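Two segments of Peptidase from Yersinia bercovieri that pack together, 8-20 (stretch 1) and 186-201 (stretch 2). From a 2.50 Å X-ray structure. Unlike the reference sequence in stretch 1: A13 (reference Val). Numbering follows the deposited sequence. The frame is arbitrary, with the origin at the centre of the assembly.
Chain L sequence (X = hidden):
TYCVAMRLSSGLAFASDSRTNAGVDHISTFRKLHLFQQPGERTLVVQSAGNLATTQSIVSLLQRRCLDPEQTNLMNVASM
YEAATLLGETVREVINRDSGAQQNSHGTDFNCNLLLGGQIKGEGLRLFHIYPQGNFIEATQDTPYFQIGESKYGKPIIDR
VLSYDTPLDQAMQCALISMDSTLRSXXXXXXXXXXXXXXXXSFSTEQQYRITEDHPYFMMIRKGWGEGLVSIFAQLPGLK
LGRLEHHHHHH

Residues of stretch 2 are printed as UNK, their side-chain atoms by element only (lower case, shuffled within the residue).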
# COMPACT_ATOMS: atom_id res chain seq x y z
N LEU L 8 43.18 1.09 -23.52
CA LEU L 8 44.62 1.25 -23.31
C LEU L 8 44.99 2.71 -23.43
O LEU L 8 44.13 3.53 -23.77
CB LEU L 8 45.41 0.43 -24.33
CG LEU L 8 44.83 -0.95 -24.56
CD1 LEU L 8 45.11 -1.36 -25.99
CD2 LEU L 8 45.41 -1.94 -23.56
N SER L 9 46.24 3.05 -23.14
CA SER L 9 46.69 4.43 -23.21
C SER L 9 46.61 5.01 -24.63
O SER L 9 46.33 6.20 -24.81
CB SER L 9 48.11 4.57 -22.66
OG SER L 9 49.00 3.70 -23.33
N SER L 10 46.87 4.16 -25.63
CA SER L 10 46.92 4.60 -27.02
C SER L 10 45.63 4.41 -27.83
O SER L 10 45.55 4.84 -28.98
CB SER L 10 48.09 3.89 -27.73
OG SER L 10 48.08 2.50 -27.48
N GLY L 11 44.63 3.75 -27.25
CA GLY L 11 43.38 3.49 -27.94
C GLY L 11 42.52 2.37 -27.37
O GLY L 11 42.79 1.84 -26.29
N LEU L 12 41.51 1.96 -28.13
CA LEU L 12 40.61 0.89 -27.72
C LEU L 12 40.65 -0.28 -28.70
O LEU L 12 40.83 -0.09 -29.90
CB LEU L 12 39.17 1.41 -27.61
CG LEU L 12 38.75 2.33 -26.47
CD1 LEU L 12 37.95 3.46 -27.03
CD2 LEU L 12 37.86 1.52 -25.56
N ALA L 13 40.50 -1.49 -28.16
CA ALA L 13 40.38 -2.69 -28.99
C ALA L 13 39.06 -3.41 -28.67
O ALA L 13 38.70 -3.58 -27.50
CB ALA L 13 41.59 -3.63 -28.77
N PHE L 14 38.35 -3.84 -29.70
CA PHE L 14 37.09 -4.55 -29.52
C PHE L 14 37.06 -5.90 -30.23
O PHE L 14 37.56 -6.01 -31.36
CB PHE L 14 35.91 -3.72 -30.02
CG PHE L 14 35.83 -2.35 -29.43
CD1 PHE L 14 35.13 -2.13 -28.26
CD2 PHE L 14 36.45 -1.28 -30.04
CE1 PHE L 14 35.06 -0.87 -27.70
CE2 PHE L 14 36.37 -0.01 -29.48
CZ PHE L 14 35.67 0.19 -28.31
N ALA L 15 36.46 -6.91 -29.60
CA ALA L 15 36.24 -8.18 -30.31
C ALA L 15 34.93 -8.87 -29.92
O ALA L 15 34.62 -9.04 -28.74
CB ALA L 15 37.39 -9.10 -30.06
N SER L 16 34.16 -9.25 -30.93
CA SER L 16 32.91 -9.97 -30.73
C SER L 16 32.78 -11.17 -31.66
O SER L 16 33.10 -11.09 -32.85
CB SER L 16 31.72 -9.05 -30.98
OG SER L 16 31.66 -8.01 -30.02
N ASP L 17 32.23 -12.26 -31.13
CA ASP L 17 31.86 -13.38 -31.99
C ASP L 17 30.48 -13.08 -32.57
O ASP L 17 29.99 -11.95 -32.46
CB ASP L 17 31.88 -14.72 -31.23
CG ASP L 17 30.60 -14.97 -30.45
OD1 ASP L 17 30.10 -14.02 -29.82
OD2 ASP L 17 30.09 -16.11 -30.48
N SER L 18 29.86 -14.07 -33.20
CA SER L 18 28.56 -13.84 -33.80
C SER L 18 27.58 -14.98 -33.58
O SER L 18 26.40 -14.83 -33.90
CB SER L 18 28.73 -13.58 -35.30
OG SER L 18 29.36 -14.67 -35.95
N ARG L 19 28.03 -16.09 -33.00
CA ARG L 19 27.13 -17.23 -32.85
C ARG L 19 26.10 -16.86 -31.81
O ARG L 19 26.42 -16.52 -30.68
CB ARG L 19 27.89 -18.52 -32.49
CG ARG L 19 27.00 -19.76 -32.46
CD ARG L 19 27.81 -21.06 -32.45
NE ARG L 19 28.45 -21.27 -33.75
CZ ARG L 19 29.33 -22.23 -34.04
NH1 ARG L 19 29.70 -23.12 -33.12
NH2 ARG L 19 29.85 -22.30 -35.26
N THR L 20 24.84 -16.95 -32.19
CA THR L 20 23.79 -16.40 -31.35
C THR L 20 22.70 -17.43 -31.11
O THR L 20 22.32 -18.18 -32.01
CB THR L 20 23.17 -15.12 -31.97
OG1 THR L 20 24.20 -14.20 -32.34
CG2 THR L 20 22.23 -14.46 -30.98
N UNK L 186 34.14 -24.03 -25.97
CA UNK L 186 32.70 -23.83 -25.86
C UNK L 186 32.03 -23.56 -27.21
O UNK L 186 32.29 -22.55 -27.86
c UNK L 186 30.98 -22.54 -24.52
n UNK L 186 30.68 -22.85 -23.25
o UNK L 186 30.14 -22.18 -25.33
c UNK L 186 32.43 -22.66 -24.91
N UNK L 187 31.10 -24.41 -27.59
CA UNK L 187 30.53 -24.36 -28.92
C UNK L 187 29.45 -23.29 -29.09
O UNK L 187 28.92 -23.10 -30.19
c UNK L 187 30.34 -28.23 -29.57
c UNK L 187 31.92 -26.58 -30.63
c UNK L 187 31.00 -26.85 -29.45
c UNK L 187 29.96 -25.73 -29.27
N UNK L 188 29.13 -22.57 -28.01
CA UNK L 188 28.15 -21.49 -28.10
C UNK L 188 28.78 -20.21 -28.64
O UNK L 188 28.09 -19.24 -28.95
o UNK L 188 28.42 -20.66 -25.85
c UNK L 188 27.49 -21.23 -26.74
N UNK L 189 30.11 -20.23 -28.74
CA UNK L 189 30.90 -19.14 -29.29
C UNK L 189 31.32 -19.61 -30.65
O UNK L 189 31.76 -20.74 -30.79
c UNK L 189 31.72 -18.31 -27.05
c UNK L 189 32.14 -18.79 -28.43
c UNK L 189 33.05 -17.77 -29.12
N UNK L 190 31.19 -18.76 -31.66
CA UNK L 190 31.44 -19.16 -33.03
C UNK L 190 31.81 -18.03 -33.97
O UNK L 190 31.53 -16.86 -33.71
N UNK L 191 32.52 -18.40 -35.03
CA UNK L 191 32.87 -17.51 -36.11
C UNK L 191 31.61 -17.23 -36.91
O UNK L 191 30.65 -17.98 -36.82
c UNK L 191 36.01 -16.91 -36.19
c UNK L 191 35.40 -18.26 -36.50
c UNK L 191 33.96 -18.13 -37.01
c UNK L 191 36.30 -19.08 -37.47
N UNK L 192 31.59 -16.14 -37.69
CA UNK L 192 32.62 -15.12 -37.91
C UNK L 192 32.78 -14.18 -36.72
O UNK L 192 31.88 -14.04 -35.88
c UNK L 192 32.07 -14.34 -39.11
c UNK L 192 30.59 -14.52 -39.02
c UNK L 192 30.42 -15.93 -38.55
N UNK L 193 33.89 -13.46 -36.71
CA UNK L 193 34.17 -12.48 -35.67
C UNK L 193 33.95 -11.08 -36.22
O UNK L 193 33.99 -10.86 -37.43
c UNK L 193 35.61 -12.61 -35.18
c UNK L 193 37.55 -13.70 -34.07
c UNK L 193 36.11 -13.91 -34.56
c UNK L 193 35.20 -14.45 -33.44
N UNK L 194 33.67 -10.14 -35.33
CA UNK L 194 33.69 -8.73 -35.72
C UNK L 194 34.63 -8.04 -34.76
O UNK L 194 34.48 -8.16 -33.55
o UNK L 194 30.32 -9.25 -36.47
c UNK L 194 31.38 -8.69 -36.81
c UNK L 194 32.28 -8.13 -35.69
o UNK L 194 31.74 -8.61 -38.01
N UNK L 195 35.65 -7.41 -35.33
CA UNK L 195 36.69 -6.75 -34.55
C UNK L 195 36.94 -5.31 -35.01
O UNK L 195 36.56 -4.90 -36.11
c UNK L 195 37.83 -9.00 -34.26
c UNK L 195 38.02 -7.54 -34.65
c UNK L 195 38.61 -7.43 -36.04
N UNK L 196 37.56 -4.52 -34.15
CA UNK L 196 37.94 -3.16 -34.50
C UNK L 196 39.06 -2.60 -33.63
O UNK L 196 39.11 -2.85 -32.44
s UNK L 196 35.71 0.26 -34.67
c UNK L 196 37.12 -0.80 -34.58
c UNK L 196 36.47 1.84 -34.33
c UNK L 196 36.73 -2.24 -34.41
N UNK L 197 39.96 -1.86 -34.26
CA UNK L 197 40.94 -1.08 -33.52
C UNK L 197 40.60 0.40 -33.66
O UNK L 197 40.44 0.90 -34.77
c UNK L 197 44.13 -3.08 -34.44
c UNK L 197 43.30 -0.34 -33.35
c UNK L 197 42.75 -2.77 -33.87
c UNK L 197 42.35 -1.31 -34.04
N UNK L 198 40.45 1.09 -32.53
CA UNK L 198 40.24 2.53 -32.53
C UNK L 198 41.41 3.26 -31.91
O UNK L 198 41.58 3.26 -30.68
c UNK L 198 39.20 6.52 -30.59
c UNK L 198 38.97 2.92 -31.78
o UNK L 198 38.51 8.57 -31.57
c UNK L 198 38.61 7.20 -31.64
c UNK L 198 38.25 5.14 -32.78
c UNK L 198 39.30 5.16 -30.64
c UNK L 198 38.82 4.43 -31.72
c UNK L 198 38.14 6.51 -32.74
N UNK L 199 42.24 3.90 -32.74
CA UNK L 199 43.35 4.70 -32.21
C UNK L 199 42.90 6.05 -31.59
O UNK L 199 41.97 6.69 -32.07
c UNK L 199 44.24 4.92 -33.43
c UNK L 199 42.29 3.74 -34.20
c UNK L 199 43.37 4.69 -34.62
N UNK L 200 43.56 6.43 -30.50
CA UNK L 200 43.27 7.67 -29.79
C UNK L 200 43.24 8.88 -30.73
O UNK L 200 44.09 9.03 -31.60
c UNK L 200 42.96 9.42 -27.18
c UNK L 200 44.27 9.24 -27.93
c UNK L 200 44.30 7.89 -28.68
c UNK L 200 45.47 9.37 -26.98
N UNK L 201 42.20 9.69 -30.56
CA UNK L 201 42.02 10.95 -31.28
C UNK L 201 41.85 10.79 -32.80
O UNK L 201 41.88 11.78 -33.53
o UNK L 201 42.11 12.53 -28.95
c UNK L 201 43.19 12.41 -29.55
o UNK L 201 44.29 12.76 -29.05
c UNK L 201 43.17 11.93 -30.99
O HOH W 1 28.25 -17.42 -36.28

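Position 186 carries two carbons, the second bearing one O and one N, an amide out of reach of stretch 1: N186. Position 187 has four carbons forked at the second, so L187; its backbone O accepts from R19 NH1 at 3.0 Å, near the guanidinium plane. Position 188 is one carbon then one oxygen, S188, whose N and OG both donate to N186 OD1 (2.9 and 2.4 Å, the latter very short), inside a type I turn from N186 to position 189. That position has one carbon carrying two more, hence V189; its CA lies 3.4 Å from D17 OD2.

Position 190 has no side-chain atoms: G190. Its CA lies over one face of the R19 guanidinium, and an ideal CB would fall 2.2 Å from R19 NE, a clash. Its N donates to D17 OD2 (3.1 Å, 161°) and its O accepts from S18 N (3.3 Å, 169°). Position 191, four carbons forked at the second, is L191, with CB directed away; its O and S18 OG each accept from water 1, at 2.5 and 3.0 Å. Position 192 closes three carbons onto its own N: P192, preceded by a cis peptide. S18 OG donates to P192 O at 2.6 Å.

Position 193, again four carbons forked at the second, is L193; its CB points away overall, yet CD2 comes within 3.8 Å of D17 CA. Position 194 has two carbons, the second with two oxygens. Amide N or carboxylate O is settled by element: D194. Position 195, one carbon carrying two, is V195, with CG1 4.2 Å from A15 CB. Position 196 runs C, C, S, C unbranched, M196; its CB is 4.5 Å from F14 CD2. Position 197 forks at the first carbon with one two-carbon arm, I197, paired with A13, which differs from the reference. Position 198 is a six-carbon ring bearing one oxygen, Y198, with CD2 4.2 Å from L12 CD1. Position 199 is another ring closed onto N, P199, opposite G11.

Position 200, four carbons forked at the second, is L200; its N donates to S10 O (3.0 Å, 165°). Position 201 has two carbons and a terminal pair of oxygens, D201, without contact.

The contact is chiefly an antiparallel strand pair (173°, 4.8 Å between axes). Reciprocal N-to-O bonds join L12 with Y198, F14 with M196 and S16 with D194, placing these side chains on one face; A13, A15, V195 and I197 occupy the other. Beyond the strands, D17, S18 and R19 bind backbone atoms of the loop, extending a 920 Å² interface.

Stretch 2, residues 186-201: NLSVGLPLDVMIYPLD
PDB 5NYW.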